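Side-chain contact in TfuA domain-containing protein (Methanosarcina acetivorans, PDB 6XP8), which takes part in peptide backbone thioamidation, probably as a partner of a YcaO enzyme: residues V112-N117 with P123-L128. Numbering follows the deposited sequence.
Sequences VAVSTN and PISVPL
Ser115 and Ser125 make most of the polar contacts between two loop segments that run antiparallel. The backbone N of Ser115 donates to Ser125 OG (2.9 Å, 155° at the hydrogen), a side-chain oxygen standing in for the carbonyl a strand partner would offer. Ser125 OG can reach across because chi1 of 70° sets it between its own backbone N and carbonyl carbon. In return, Ile124 N gives a nearly straight bond to Ser115 O (2.8 Å, 169°), while Ser125 N adds only weak bonds to Ser115 O and OG. Pro123 CA makes a CA-H...O contact with the same carbonyl oxygen (3.5 Å), beside the single beta bridge that joins Thr116 and Pro123.

Water extends the pairing where direct bonds stop. One molecule is hydrogen-bonded to Ala113 O, Val126 O and Ser125 OG (2.8 Å from the last); a second links Ala113 O to Leu128 N. With an alanine in place of Ser125, Ser115 N is likely to lose its acceptor and the first water a partner.

Side-chain carbons pack at two points. Val114 CG1 lies against the Pro127 ring, 3.6 Å from Pro127 CD, an apolar pair in which the valine and the proline ring run alongside each other in the same direction. Ile124 CG1 lies against the Thr116-Asn117 backbone, 3.8 Å from Asn117 N.

Both segments belong to the connection from helix 96-102 to helix 128-140. Val112 packs on Val97 and Tyr101 of the former and Val129 of the latter, for which Pro127 is the N-cap residue, and Leu128 leans on helix 146-157.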
ATOM      1  N   VAL A 112      -3.579   4.894   2.446  1.00 14.50           N
ATOM      2  CA  VAL A 112      -2.337   4.208   2.057  1.00 14.58           C
ATOM      3  C   VAL A 112      -1.070   5.077   2.069  1.00 14.43           C
ATOM      4  O   VAL A 112       0.037   4.539   2.020  1.00 14.63           O
ATOM      5  CB  VAL A 112      -2.475   3.496   0.689  1.00 14.07           C
ATOM      6  CG1 VAL A 112      -3.320   2.238   0.821  1.00 13.83           C
ATOM      7  CG2 VAL A 112      -3.059   4.421  -0.375  1.00 13.93           C
ATOM      8  N   ALA A 113      -1.225   6.403   2.128  1.00 14.88           N
ATOM      9  CA  ALA A 113      -0.075   7.325   2.103  1.00 15.16           C
ATOM     10  C   ALA A 113       0.930   7.043   3.232  1.00 15.64           C
ATOM     11  O   ALA A 113       0.533   6.813   4.382  1.00 15.66           O
ATOM     12  CB  ALA A 113      -0.548   8.768   2.176  1.00 15.17           C
ATOM     13  N   VAL A 114       2.215   7.031   2.874  1.00 16.16           N
ATOM     14  CA  VAL A 114       3.331   6.892   3.830  1.00 16.83           C
ATOM     15  C   VAL A 114       4.458   7.871   3.521  1.00 17.10           C
ATOM     16  O   VAL A 114       4.759   8.144   2.352  1.00 17.26           O
ATOM     17  CB  VAL A 114       3.936   5.455   3.900  1.00 17.18           C
ATOM     18  CG1 VAL A 114       3.041   4.528   4.691  1.00 17.82           C
ATOM     19  CG2 VAL A 114       4.220   4.873   2.518  1.00 17.63           C
ATOM     20  N   SER A 115       5.072   8.404   4.574  1.00 17.26           N
ATOM     21  CA  SER A 115       6.323   9.133   4.408  1.00 17.96           C
ATOM     22  C   SER A 115       7.441   8.110   4.192  1.00 18.22           C
ATOM     23  O   SER A 115       7.406   7.004   4.744  1.00 17.39           O
ATOM     24  CB  SER A 115       6.611  10.040   5.605  1.00 18.52           C
ATOM     25  OG  SER A 115       6.949   9.278   6.743  1.00 19.39           O
ATOM     26  N   THR A 116       8.411   8.465   3.357  1.00 19.23           N
ATOM     27  CA  THR A 116       9.466   7.528   2.976  1.00 21.08           C
ATOM     28  C   THR A 116      10.828   8.201   2.985  1.00 22.35           C
ATOM     29  O   THR A 116      10.921   9.431   2.888  1.00 22.54           O
ATOM     30  CB  THR A 116       9.234   6.916   1.569  1.00 21.07           C
ATOM     31  OG1 THR A 116       9.181   7.961   0.588  1.00 21.36           O
ATOM     32  CG2 THR A 116       7.946   6.085   1.513  1.00 20.79           C
ATOM     33  N   ASN A 117      11.868   7.381   3.125  1.00 24.21           N
ATOM     34  CA  ASN A 117      13.236   7.774   2.810  1.00 26.57           C
ATOM     35  C   ASN A 117      13.316   7.926   1.286  1.00 28.02           C
ATOM     36  O   ASN A 117      13.107   6.948   0.566  1.00 27.17           O
ATOM     37  CB  ASN A 117      14.221   6.713   3.315  1.00 27.05           C
ATOM     38  CG  ASN A 117      15.678   7.084   3.064  1.00 27.92           C
ATOM     39  OD1 ASN A 117      16.128   7.166   1.922  1.00 27.69           O
ATOM     40  ND2 ASN A 117      16.428   7.279   4.146  1.00 28.46           N
ATOM     41  N   PRO A 123       9.748   2.939   4.036  1.00 19.77           N
ATOM     42  CA  PRO A 123       8.790   3.792   4.743  1.00 19.56           C
ATOM     43  C   PRO A 123       9.303   4.224   6.109  1.00 19.98           C
ATOM     44  O   PRO A 123       9.998   3.457   6.788  1.00 20.61           O
ATOM     45  CB  PRO A 123       7.569   2.885   4.922  1.00 19.50           C
ATOM     46  CG  PRO A 123       7.694   1.873   3.847  1.00 19.76           C
ATOM     47  CD  PRO A 123       9.170   1.616   3.740  1.00 19.26           C
ATOM     48  N   ILE A 124       8.968   5.455   6.478  1.00 20.15           N
ATOM     49  CA  ILE A 124       9.229   5.979   7.812  1.00 20.81           C
ATOM     50  C   ILE A 124       7.965   5.798   8.649  1.00 20.88           C
ATOM     51  O   ILE A 124       8.012   5.253   9.760  1.00 22.33           O
ATOM     52  CB  ILE A 124       9.664   7.474   7.766  1.00 21.83           C
ATOM     53  CG1 ILE A 124      10.849   7.702   6.803  1.00 23.09           C
ATOM     54  CG2 ILE A 124       9.929   8.023   9.167  1.00 22.11           C
ATOM     55  CD1 ILE A 124      12.104   6.900   7.085  1.00 24.27           C
ATOM     56  N   SER A 125       6.837   6.238   8.102  1.00 19.19           N
ATOM     57  CA  SER A 125       5.554   6.140   8.788  1.00 18.37           C
ATOM     58  C   SER A 125       4.804   4.841   8.467  1.00 17.75           C
ATOM     59  O   SER A 125       5.251   4.035   7.644  1.00 17.82           O
ATOM     60  CB  SER A 125       4.699   7.372   8.480  1.00 17.91           C
ATOM     61  OG  SER A 125       4.254   7.369   7.136  1.00 17.41           O
ATOM     62  N   VAL A 126       3.665   4.659   9.134  1.00 17.54           N
ATOM     63  CA  VAL A 126       2.821   3.473   9.004  1.00 17.40           C
ATOM     64  C   VAL A 126       1.534   3.849   8.253  1.00 17.22           C
ATOM     65  O   VAL A 126       0.873   4.828   8.624  1.00 17.00           O
ATOM     66  CB  VAL A 126       2.467   2.874  10.390  1.00 18.03           C
ATOM     67  CG1 VAL A 126       1.628   1.615  10.247  1.00 18.52           C
ATOM     68  CG2 VAL A 126       3.729   2.567  11.182  1.00 18.51           C
ATOM     69  N   PRO A 127       1.170   3.073   7.205  1.00 17.13           N
ATOM     70  CA  PRO A 127      -0.074   3.359   6.491  1.00 16.89           C
ATOM     71  C   PRO A 127      -1.290   3.053   7.354  1.00 16.91           C
ATOM     72  O   PRO A 127      -1.265   2.108   8.154  1.00 16.59           O
ATOM     73  CB  PRO A 127      -0.018   2.413   5.293  1.00 17.43           C
ATOM     74  CG  PRO A 127       0.807   1.267   5.766  1.00 17.60           C
ATOM     75  CD  PRO A 127       1.812   1.834   6.717  1.00 17.18           C
ATOM     76  N   LEU A 128      -2.331   3.865   7.195  1.00 16.02           N
ATOM     77  CA  LEU A 128      -3.577   3.695   7.927  1.00 15.98           C
ATOM     78  C   LEU A 128      -4.194   2.301   7.777  1.00 15.89           C
ATOM     79  O   LEU A 128      -4.704   1.763   8.755  1.00 16.16           O
ATOM     80  CB  LEU A 128      -4.586   4.788   7.547  1.00 15.80           C
ATOM     81  CG  LEU A 128      -5.896   4.930   8.333  1.00 15.92           C
ATOM     82  CD1 LEU A 128      -5.667   5.049   9.839  1.00 15.76           C
ATOM     83  CD2 LEU A 128      -6.641   6.148   7.815  1.00 15.98           C
TER
HETATM   84  O   HOH W   1       1.464   6.904   6.959  1.00 16.25           O
HETATM   85  O   HOH W   2      -1.915   6.304   5.637  1.00 16.40           O